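Local coordinates for protein RE68036p (Drosophila melanogaster, PDB 1SQH) that is of unknown function but may transfer acyl groups to glycine, at residues I9-E20 with F68-R77; F95-L106 with V127-V135. One frame throughout, in Å; residues are numbered along the deposited sequence.

Contact 1: I9-E20 with F68-R77; sequences ILRPLSDSEVDE and FYTHRRGNFR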
loop_
_atom_site.group_PDB
_atom_site.type_symbol
_atom_site.label_atom_id
_atom_site.label_comp_id
_atom_site.label_asym_id
_atom_site.label_seq_id
_atom_site.Cartn_x
_atom_site.Cartn_y
_atom_site.Cartn_z
ATOM N N ILE A 9 24.157 -6.178 7.026
ATOM C CA ILE A 9 23.531 -7.421 7.455
ATOM C C ILE A 9 22.346 -7.780 6.540
ATOM O O ILE A 9 21.868 -8.921 6.529
ATOM C CB ILE A 9 23.059 -7.317 8.914
ATOM C CG1 ILE A 9 22.570 -8.679 9.408
ATOM C CG2 ILE A 9 21.976 -6.266 9.032
ATOM C CD1 ILE A 9 22.265 -8.693 10.888
ATOM N N LEU A 10 21.880 -6.799 5.774
ATOM C CA LEU A 10 20.785 -7.016 4.842
ATOM C C LEU A 10 21.358 -7.322 3.459
ATOM O O LEU A 10 22.192 -6.579 2.947
ATOM C CB LEU A 10 19.887 -5.773 4.762
ATOM C CG LEU A 10 19.025 -5.422 5.981
ATOM C CD1 LEU A 10 18.248 -4.150 5.715
ATOM C CD2 LEU A 10 18.074 -6.580 6.290
ATOM N N ARG A 11 20.918 -8.422 2.858
ATOM C CA ARG A 11 21.394 -8.788 1.532
ATOM C C ARG A 11 20.260 -8.695 0.530
ATOM O O ARG A 11 19.202 -9.296 0.720
ATOM C CB ARG A 11 21.944 -10.212 1.494
ATOM C CG ARG A 11 22.527 -10.533 0.125
ATOM C CD ARG A 11 22.758 -12.012 -0.121
ATOM N NE ARG A 11 21.565 -12.717 -0.592
ATOM C CZ ARG A 11 20.716 -13.351 0.206
ATOM N NH1 ARG A 11 20.927 -13.358 1.520
ATOM N NH2 ARG A 11 19.682 -14.008 -0.307
ATOM N N PRO A 12 20.476 -7.963 -0.568
ATOM C CA PRO A 12 19.452 -7.800 -1.601
ATOM C C PRO A 12 19.052 -9.105 -2.278
ATOM O O PRO A 12 19.898 -9.833 -2.801
ATOM C CB PRO A 12 20.103 -6.819 -2.570
ATOM C CG PRO A 12 21.562 -7.180 -2.478
ATOM C CD PRO A 12 21.748 -7.340 -0.982
ATOM N N LEU A 13 17.759 -9.407 -2.262
ATOM C CA LEU A 13 17.277 -10.622 -2.901
ATOM C C LEU A 13 17.178 -10.385 -4.394
ATOM O O LEU A 13 16.859 -9.286 -4.837
ATOM C CB LEU A 13 15.903 -11.018 -2.361
ATOM C CG LEU A 13 15.857 -11.749 -1.021
ATOM C CD1 LEU A 13 16.396 -10.843 0.059
ATOM C CD2 LEU A 13 14.423 -12.160 -0.704
ATOM N N SER A 14 17.476 -11.419 -5.166
ATOM C CA SER A 14 17.394 -11.335 -6.617
ATOM C C SER A 14 15.912 -11.409 -6.955
ATOM O O SER A 14 15.090 -11.666 -6.075
ATOM C CB SER A 14 18.121 -12.519 -7.254
ATOM O OG SER A 14 17.547 -13.743 -6.825
ATOM N N ASP A 15 15.568 -11.184 -8.215
ATOM C CA ASP A 15 14.168 -11.248 -8.627
ATOM C C ASP A 15 13.638 -12.663 -8.394
ATOM O O ASP A 15 12.502 -12.856 -7.961
ATOM C CB ASP A 15 14.041 -10.847 -10.103
ATOM C CG ASP A 15 13.952 -9.336 -10.293
ATOM O OD1 ASP A 15 14.369 -8.577 -9.379
ATOM O OD2 ASP A 15 13.470 -8.899 -11.365
ATOM N N SER A 16 14.491 -13.647 -8.656
ATOM C CA SER A 16 14.133 -15.053 -8.479
ATOM C C SER A 16 13.828 -15.373 -7.021
ATOM O O SER A 16 12.932 -16.164 -6.717
ATOM C CB SER A 16 15.276 -15.945 -8.967
ATOM O OG SER A 16 15.238 -17.207 -8.333
ATOM N N GLU A 17 14.586 -14.755 -6.123
ATOM C CA GLU A 17 14.410 -14.958 -4.696
ATOM C C GLU A 17 13.140 -14.303 -4.175
ATOM O O GLU A 17 12.461 -14.855 -3.297
ATOM C CB GLU A 17 15.628 -14.422 -3.946
ATOM C CG GLU A 17 16.765 -15.417 -3.870
ATOM C CD GLU A 17 18.034 -14.797 -3.330
ATOM O OE1 GLU A 17 18.799 -15.517 -2.653
ATOM O OE2 GLU A 17 18.266 -13.592 -3.596
ATOM N N VAL A 18 12.817 -13.128 -4.710
ATOM C CA VAL A 18 11.608 -12.422 -4.296
ATOM C C VAL A 18 10.453 -13.328 -4.686
ATOM O O VAL A 18 9.542 -13.559 -3.902
ATOM C CB VAL A 18 11.469 -11.055 -5.010
ATOM C CG1 VAL A 18 10.281 -10.278 -4.454
ATOM C CG2 VAL A 18 12.741 -10.253 -4.813
ATOM N N ASP A 19 10.508 -13.857 -5.902
ATOM C CA ASP A 19 9.465 -14.751 -6.363
ATOM C C ASP A 19 9.270 -15.898 -5.376
ATOM O O ASP A 19 8.132 -16.259 -5.057
ATOM C CB ASP A 19 9.802 -15.271 -7.762
ATOM C CG ASP A 19 9.383 -14.296 -8.853
ATOM O OD1 ASP A 19 10.045 -14.274 -9.911
ATOM O OD2 ASP A 19 8.385 -13.556 -8.658
ATOM N N GLU A 20 10.368 -16.457 -4.871
ATOM C CA GLU A 20 10.270 -17.546 -3.900
ATOM C C GLU A 20 9.659 -17.009 -2.612
ATOM O O GLU A 20 8.861 -17.676 -1.965
ATOM C CB GLU A 20 11.648 -18.129 -3.583
ATOM C CG GLU A 20 12.207 -19.059 -4.634
ATOM C CD GLU A 20 13.516 -19.689 -4.189
ATOM O OE1 GLU A 20 14.589 -19.242 -4.663
ATOM O OE2 GLU A 20 13.474 -20.626 -3.355
ATOM N N PHE A 68 13.932 -5.709 -1.965
ATOM C CA PHE A 68 13.761 -6.647 -0.870
ATOM C C PHE A 68 15.100 -7.149 -0.351
ATOM O O PHE A 68 16.047 -7.319 -1.123
ATOM C CB PHE A 68 12.892 -7.812 -1.351
ATOM C CG PHE A 68 11.480 -7.407 -1.702
ATOM C CD1 PHE A 68 10.511 -7.282 -0.704
ATOM C CD2 PHE A 68 11.129 -7.118 -3.020
ATOM C CE1 PHE A 68 9.211 -6.872 -1.008
ATOM C CE2 PHE A 68 9.832 -6.707 -3.337
ATOM C CZ PHE A 68 8.871 -6.585 -2.327
ATOM N N TYR A 69 15.185 -7.373 0.956
ATOM C CA TYR A 69 16.422 -7.857 1.566
ATOM C C TYR A 69 16.149 -8.936 2.604
ATOM O O TYR A 69 15.020 -9.110 3.044
ATOM C CB TYR A 69 17.168 -6.724 2.287
ATOM C CG TYR A 69 17.502 -5.514 1.454
ATOM C CD1 TYR A 69 16.541 -4.544 1.180
ATOM C CD2 TYR A 69 18.792 -5.321 0.968
ATOM C CE1 TYR A 69 16.861 -3.400 0.441
ATOM C CE2 TYR A 69 19.124 -4.187 0.227
ATOM C CZ TYR A 69 18.158 -3.232 -0.030
ATOM O OH TYR A 69 18.482 -2.102 -0.743
ATOM N N THR A 70 17.188 -9.668 2.994
ATOM C CA THR A 70 17.038 -10.661 4.045
ATOM C C THR A 70 18.353 -10.722 4.786
ATOM O O THR A 70 19.334 -10.133 4.343
ATOM C CB THR A 70 16.701 -12.069 3.522
ATOM O OG1 THR A 70 16.354 -12.895 4.641
ATOM C CG2 THR A 70 17.894 -12.692 2.806
ATOM N N HIS A 71 18.367 -11.419 5.920
ATOM C CA HIS A 71 19.576 -11.553 6.724
ATOM C C HIS A 71 20.661 -12.200 5.855
ATOM O O HIS A 71 20.516 -13.340 5.400
ATOM C CB HIS A 71 19.277 -12.411 7.957
ATOM C CG HIS A 71 20.353 -12.381 8.999
ATOM N ND1 HIS A 71 21.680 -12.614 8.708
ATOM C CD2 HIS A 71 20.290 -12.182 10.339
ATOM C CE1 HIS A 71 22.389 -12.563 9.823
ATOM N NE2 HIS A 71 21.569 -12.303 10.827
ATOM N N ARG A 72 21.739 -11.458 5.619
ATOM C CA ARG A 72 22.851 -11.919 4.785
ATOM C C ARG A 72 23.409 -13.289 5.180
ATOM O O ARG A 72 23.975 -13.995 4.343
ATOM C CB ARG A 72 23.964 -10.860 4.790
ATOM C CG ARG A 72 25.227 -11.219 4.007
ATOM C CD ARG A 72 25.974 -9.957 3.591
ATOM N NE ARG A 72 25.363 -9.362 2.405
ATOM C CZ ARG A 72 25.473 -8.085 2.054
ATOM N NH1 ARG A 72 26.172 -7.245 2.800
ATOM N NH2 ARG A 72 24.878 -7.642 0.951
ATOM N N ARG A 73 23.238 -13.669 6.443
ATOM C CA ARG A 73 23.720 -14.956 6.920
ATOM C C ARG A 73 22.568 -15.830 7.407
ATOM O O ARG A 73 22.731 -16.625 8.333
ATOM C CB ARG A 73 24.720 -14.761 8.059
ATOM C CG ARG A 73 25.871 -13.830 7.725
ATOM C CD ARG A 73 26.938 -13.909 8.802
ATOM N NE ARG A 73 26.370 -13.704 10.132
ATOM C CZ ARG A 73 25.922 -12.537 10.576
ATOM N NH1 ARG A 73 25.983 -11.463 9.798
ATOM N NH2 ARG A 73 25.397 -12.448 11.794
ATOM N N GLY A 74 21.403 -15.676 6.787
ATOM C CA GLY A 74 20.250 -16.474 7.168
ATOM C C GLY A 74 19.545 -16.989 5.931
ATOM O O GLY A 74 19.896 -16.603 4.815
ATOM N N ASN A 75 18.567 -17.871 6.109
ATOM C CA ASN A 75 17.825 -18.397 4.965
ATOM C C ASN A 75 16.441 -17.750 4.962
ATOM O O ASN A 75 15.630 -18.000 5.853
ATOM C CB ASN A 75 17.676 -19.919 5.052
ATOM C CG ASN A 75 17.292 -20.532 3.723
ATOM O OD1 ASN A 75 16.410 -20.032 3.034
ATOM N ND2 ASN A 75 17.952 -21.618 3.355
ATOM N N PHE A 76 16.165 -16.925 3.958
ATOM C CA PHE A 76 14.885 -16.244 3.908
ATOM C C PHE A 76 13.701 -17.200 3.848
ATOM O O PHE A 76 12.565 -16.798 4.093
ATOM C CB PHE A 76 14.845 -15.247 2.734
ATOM C CG PHE A 76 14.630 -15.876 1.378
ATOM C CD1 PHE A 76 13.341 -16.160 0.921
ATOM C CD2 PHE A 76 15.710 -16.138 0.538
ATOM C CE1 PHE A 76 13.132 -16.690 -0.359
ATOM C CE2 PHE A 76 15.511 -16.669 -0.742
ATOM C CZ PHE A 76 14.218 -16.943 -1.192
ATOM N N ARG A 77 13.970 -18.465 3.544
ATOM C CA ARG A 77 12.912 -19.470 3.448
ATOM C C ARG A 77 12.428 -20.066 4.773
ATOM O O ARG A 77 11.250 -20.392 4.911
ATOM C CB ARG A 77 13.359 -20.621 2.547
ATOM C CG ARG A 77 13.521 -20.259 1.088
ATOM C CD ARG A 77 14.461 -21.247 0.394
ATOM N NE ARG A 77 15.797 -20.681 0.250
ATOM C CZ ARG A 77 16.237 -20.089 -0.858
ATOM N NH1 ARG A 77 15.450 -20.000 -1.922
ATOM N NH2 ARG A 77 17.451 -19.551 -0.889
HETATM O O HOH W 1 18.902 -16.191 2.257
#
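Arg11 pairs with Thr70 where the edge strand 10-12 runs antiparallel to strand 67-71. Arg11 N donates to Thr70 O (2.8 Å), and Thr70 N returns a bond to Arg11 O at 3.1 Å. Further bonds from Leu13 N to Phe68 O and from Arg72 N to Ile9 O carry the pairing past both ends of the short strand.

The side chain of Arg11 leaves on the same face as that of Thr70. Its CB lies 3.6 Å from Arg72 NE, and CG crosses the same guanidinium, equally near its NE and NH2. A bend at chi3 (84°) then sets the head beside Thr70, whose methyl CG2 lies near CZ and comes within 3.4 Å of Arg11 NH1. At the tip, NH2 forms a salt bridge with Glu17 OE1 (2.9 Å), meeting the oxygen from above the carboxylate plane, and reaches by a weak bond a water that donates to Gly74 O. The long, jointed arginine thus passes Arg72 with its carbons and still brings its flat head past the Thr70 methyl to Glu17. Glu17 OE2 takes the N-H of Ser14, while Ser14 OG accepts from Glu17 N, a capping box that begins helix 15-29.

Beyond this, Phe76 sets its ring with one face toward Leu13 CD2 and its edge toward Glu20 CB. At the start of the segment, Ile9 CG1 sits over the centre of the His71 imidazole, 4.0 Å from its centroid; ND1 accepts from Arg73 N, and NE2 is hydrogen-bonded to Glu108.

With one carboxylate both closing the helix cap and pairing with Arg11, strand 10-12 and the helix after it are tied electrostatically, and the arginine's charge is probably partly offset by Glu17, with Arg72 and Arg77 also nearby.

Contact 2: F95-L106 with V127-V135; sequences FFSWQPDGAAEL and VDLGFCNRV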
loop_
_atom_site.group_PDB
_atom_site.type_symbol
_atom_site.label_atom_id
_atom_site.label_comp_id
_atom_site.label_asym_id
_atom_site.label_seq_id
_atom_site.Cartn_x
_atom_site.Cartn_y
_atom_site.Cartn_z
ATOM N N PHE A 95 8.503 -4.937 6.753
ATOM C CA PHE A 95 9.241 -6.103 7.210
ATOM C C PHE A 95 8.360 -7.094 7.956
ATOM O O PHE A 95 7.321 -6.735 8.512
ATOM C CB PHE A 95 10.401 -5.670 8.108
ATOM C CG PHE A 95 9.972 -4.892 9.321
ATOM C CD1 PHE A 95 9.479 -5.542 10.448
ATOM C CD2 PHE A 95 10.039 -3.500 9.326
ATOM C CE1 PHE A 95 9.064 -4.813 11.571
ATOM C CE2 PHE A 95 9.626 -2.767 10.441
ATOM C CZ PHE A 95 9.137 -3.428 11.562
ATOM N N PHE A 96 8.793 -8.349 7.952
ATOM C CA PHE A 96 8.085 -9.412 8.637
ATOM C C PHE A 96 8.969 -10.638 8.762
ATOM O O PHE A 96 10.003 -10.751 8.116
ATOM C CB PHE A 96 6.805 -9.822 7.894
ATOM C CG PHE A 96 5.830 -10.562 8.765
ATOM C CD1 PHE A 96 5.003 -9.862 9.642
ATOM C CD2 PHE A 96 5.808 -11.959 8.793
ATOM C CE1 PHE A 96 4.165 -10.535 10.539
ATOM C CE2 PHE A 96 4.982 -12.651 9.683
ATOM C CZ PHE A 96 4.157 -11.934 10.560
ATOM N N SER A 97 8.533 -11.548 9.616
ATOM C CA SER A 97 9.199 -12.818 9.850
ATOM C C SER A 97 8.270 -13.554 10.791
ATOM O O SER A 97 7.583 -12.925 11.599
ATOM C CB SER A 97 10.564 -12.634 10.521
ATOM O OG SER A 97 11.130 -13.910 10.793
ATOM N N TRP A 98 8.223 -14.876 10.685
ATOM C CA TRP A 98 7.351 -15.625 11.569
ATOM C C TRP A 98 8.109 -16.516 12.535
ATOM O O TRP A 98 7.588 -17.530 12.990
ATOM C CB TRP A 98 6.322 -16.432 10.762
ATOM C CG TRP A 98 6.876 -17.435 9.790
ATOM C CD1 TRP A 98 7.443 -18.638 10.082
ATOM C CD2 TRP A 98 6.851 -17.338 8.362
ATOM N NE1 TRP A 98 7.770 -19.303 8.926
ATOM C CE2 TRP A 98 7.418 -18.526 7.854
ATOM C CE3 TRP A 98 6.400 -16.358 7.461
ATOM C CZ2 TRP A 98 7.549 -18.767 6.480
ATOM C CZ3 TRP A 98 6.528 -16.602 6.088
ATOM C CH2 TRP A 98 7.101 -17.799 5.616
ATOM N N GLN A 99 9.340 -16.129 12.852
ATOM C CA GLN A 99 10.140 -16.891 13.796
ATOM C C GLN A 99 9.373 -16.841 15.121
ATOM O O GLN A 99 9.125 -15.767 15.662
ATOM C CB GLN A 99 11.529 -16.267 13.940
ATOM C CG GLN A 99 12.533 -17.187 14.611
ATOM C CD GLN A 99 13.945 -16.648 14.560
ATOM O OE1 GLN A 99 14.885 -17.340 14.930
ATOM N NE2 GLN A 99 14.101 -15.405 14.105
ATOM N N PRO A 100 8.980 -18.014 15.645
ATOM C CA PRO A 100 8.225 -18.269 16.880
ATOM C C PRO A 100 8.587 -17.623 18.217
ATOM O O PRO A 100 7.780 -17.674 19.148
ATOM C CB PRO A 100 8.239 -19.794 16.976
ATOM C CG PRO A 100 8.247 -20.212 15.547
ATOM C CD PRO A 100 9.294 -19.286 14.972
ATOM N N ASP A 101 9.760 -17.018 18.355
ATOM C CA ASP A 101 10.077 -16.434 19.659
ATOM C C ASP A 101 10.879 -15.137 19.620
ATOM O O ASP A 101 12.111 -15.152 19.661
ATOM C CB ASP A 101 10.803 -17.474 20.521
ATOM C CG ASP A 101 11.231 -16.923 21.868
ATOM O OD1 ASP A 101 12.337 -16.339 21.953
ATOM O OD2 ASP A 101 10.455 -17.071 22.839
ATOM N N GLY A 102 10.168 -14.017 19.551
ATOM C CA GLY A 102 10.826 -12.723 19.509
ATOM C C GLY A 102 11.391 -12.382 18.142
ATOM O O GLY A 102 11.879 -11.271 17.922
ATOM N N ALA A 103 11.332 -13.338 17.220
ATOM C CA ALA A 103 11.837 -13.124 15.873
ATOM C C ALA A 103 13.237 -12.511 15.918
ATOM O O ALA A 103 13.473 -11.424 15.384
ATOM C CB ALA A 103 10.884 -12.213 15.103
ATOM N N ALA A 104 14.160 -13.222 16.559
ATOM C CA ALA A 104 15.540 -12.761 16.695
ATOM C C ALA A 104 16.170 -12.353 15.357
ATOM O O ALA A 104 16.708 -11.243 15.213
ATOM C CB ALA A 104 16.374 -13.853 17.353
ATOM N N GLU A 105 16.092 -13.251 14.380
ATOM C CA GLU A 105 16.657 -13.008 13.060
ATOM C C GLU A 105 16.242 -11.659 12.486
ATOM O O GLU A 105 17.068 -10.925 11.950
ATOM C CB GLU A 105 16.242 -14.124 12.103
ATOM C CG GLU A 105 16.779 -13.969 10.694
ATOM C CD GLU A 105 16.567 -15.216 9.865
ATOM O OE1 GLU A 105 17.316 -16.195 10.077
ATOM O OE2 GLU A 105 15.651 -15.224 9.012
ATOM N N LEU A 106 14.959 -11.338 12.606
ATOM C CA LEU A 106 14.444 -10.076 12.093
ATOM C C LEU A 106 15.078 -8.873 12.792
ATOM O O LEU A 106 15.632 -7.991 12.137
ATOM C CB LEU A 106 12.923 -10.013 12.259
ATOM C CG LEU A 106 12.261 -8.648 12.003
ATOM C CD1 LEU A 106 12.447 -8.241 10.554
ATOM C CD2 LEU A 106 10.780 -8.721 12.353
ATOM N N VAL A 127 3.170 -2.180 9.857
ATOM C CA VAL A 127 3.897 -2.814 10.958
ATOM C C VAL A 127 2.979 -3.640 11.841
ATOM O O VAL A 127 1.962 -3.137 12.327
ATOM C CB VAL A 127 4.588 -1.778 11.879
ATOM C CG1 VAL A 127 5.515 -2.499 12.849
ATOM C CG2 VAL A 127 5.342 -0.750 11.055
ATOM N N ASP A 128 3.351 -4.902 12.047
ATOM C CA ASP A 128 2.569 -5.812 12.881
ATOM C C ASP A 128 2.534 -5.272 14.307
ATOM O O ASP A 128 3.523 -4.709 14.791
ATOM C CB ASP A 128 3.203 -7.202 12.873
ATOM C CG ASP A 128 2.365 -8.227 13.599
ATOM O OD1 ASP A 128 1.557 -8.917 12.938
ATOM O OD2 ASP A 128 2.505 -8.332 14.836
ATOM N N LEU A 129 1.403 -5.438 14.982
ATOM C CA LEU A 129 1.271 -4.941 16.349
ATOM C C LEU A 129 2.344 -5.484 17.296
ATOM O O LEU A 129 2.680 -4.844 18.291
ATOM C CB LEU A 129 -0.117 -5.278 16.897
ATOM C CG LEU A 129 -1.248 -4.563 16.154
ATOM C CD1 LEU A 129 -2.601 -5.034 16.668
ATOM C CD2 LEU A 129 -1.088 -3.059 16.329
ATOM N N GLY A 130 2.888 -6.653 16.980
ATOM C CA GLY A 130 3.897 -7.238 17.839
ATOM C C GLY A 130 5.293 -6.683 17.638
ATOM O O GLY A 130 6.208 -7.032 18.385
ATOM N N PHE A 131 5.464 -5.833 16.628
ATOM C CA PHE A 131 6.767 -5.241 16.346
ATOM C C PHE A 131 6.763 -3.751 16.654
ATOM O O PHE A 131 7.822 -3.131 16.746
ATOM C CB PHE A 131 7.158 -5.400 14.866
ATOM C CG PHE A 131 7.251 -6.825 14.389
ATOM C CD1 PHE A 131 7.830 -7.814 15.181
ATOM C CD2 PHE A 131 6.801 -7.165 13.114
ATOM C CE1 PHE A 131 7.964 -9.139 14.706
ATOM C CE2 PHE A 131 6.929 -8.476 12.625
ATOM C CZ PHE A 131 7.511 -9.465 13.423
ATOM N N CYS A 132 5.577 -3.177 16.816
ATOM C CA CYS A 132 5.460 -1.747 17.062
ATOM C C CYS A 132 6.258 -1.147 18.223
ATOM O O CYS A 132 7.042 -0.220 18.016
ATOM C CB CYS A 132 3.983 -1.363 17.204
ATOM S SG CYS A 132 3.044 -1.448 15.644
ATOM N N ASN A 133 6.067 -1.663 19.434
ATOM C CA ASN A 133 6.768 -1.113 20.596
ATOM C C ASN A 133 8.284 -1.204 20.453
ATOM O O ASN A 133 8.994 -0.203 20.586
ATOM C CB ASN A 133 6.329 -1.831 21.881
ATOM C CG ASN A 133 6.691 -1.052 23.148
ATOM O OD1 ASN A 133 6.160 0.036 23.394
ATOM N ND2 ASN A 133 7.598 -1.608 23.954
ATOM N N ARG A 134 8.779 -2.401 20.169
ATOM C CA ARG A 134 10.209 -2.579 20.033
ATOM C C ARG A 134 10.808 -1.717 18.929
ATOM O O ARG A 134 11.864 -1.122 19.118
ATOM C CB ARG A 134 10.542 -4.049 19.786
ATOM C CG ARG A 134 12.028 -4.333 19.777
ATOM C CD ARG A 134 12.334 -5.821 19.822
ATOM N NE ARG A 134 13.776 -6.046 19.830
ATOM C CZ ARG A 134 14.355 -7.240 19.907
ATOM N NH1 ARG A 134 13.617 -8.342 19.987
ATOM N NH2 ARG A 134 15.678 -7.331 19.900
ATOM N N VAL A 135 10.139 -1.618 17.784
ATOM C CA VAL A 135 10.695 -0.813 16.702
ATOM C C VAL A 135 10.737 0.671 17.062
ATOM O O VAL A 135 11.596 1.410 16.578
ATOM C CB VAL A 135 9.900 -0.972 15.395
ATOM C CG1 VAL A 135 8.625 -0.142 15.449
ATOM C CG2 VAL A 135 10.763 -0.560 14.219
#
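Phe131 reaches from the first turn of helix 129-141 into a group of side chains from segment 95-106, and its aromatic contacts are with Phe95 and Phe96. Its edge is directed at the face of Phe96 in an offset edge-to-face pair, centroids 5.8 Å apart and planes at 66°. Toward Phe95 the two rings meet obliquely, with Phe95 CE1 3.6 Å from Phe131 CD2. Successive strand residues normally point to opposite faces, yet both rings touch Phe131. For Phe95 this follows partly from chi1 (59°), which places CG between the backbone N and the carbonyl carbon.

Aliphatic groups complete the apolar contacts. Leu106 CD2 lies over one face of the Phe131 ring, a CH-pi contact 3.8 Å from the centroid, and the short Ala103 side chain brings its CB near Phe131 CE1. Phe95 CZ, in turn, meets Val127 CG1 at 4.0 Å and Val135 CG2 slightly farther off.

These residues belong to a beta-alpha-beta unit in which strands 91-96 and 123-128 are parallel neighbours in the mixed sheet and helix 104-112 lies in the crossover. Phe131 comes from the helix that follows the second strand, so its ring bridges the end of the first strand and the start of the crossover helix.

Of the polar groups, Ser97 O lies at the edge of the Phe131 ring, and Asp128 OD2 caps helix 129-141 by accepting from Gly130 N (2.7 Å), while OD1 faces the edge of the Phe96 ring at CE1. Arg134 extends its chain toward Gly102 O, with NH1 4.0 Å away; its guanidinium also forms a salt bridge with Glu111 and a cation-pi contact with Trp107.

Overall arrangement
Both contacts reach the same mixed sheet. Contact 1 adds the outermost strand, 10-12, to strand 67-71, while contact 2 lies at the ends of strands 91-96 and 123-128 and the starts of helices 104-112 and 129-141; strand 82-87 stands between strands 67-71 and 91-96. Along the chain, contact 1 closes before contact 2 opens, and their centres are about 17 Å apart. They nevertheless touch at the start of helix 104-112, where His71 CD2 lies 3.8 Å from Glu105 O. Thr81 also connects them through hydrogen bonds: its carbonyl accepts from Thr70, and its hydroxyl pairs with Ser97 and Glu105. No ligand site is established near either contact.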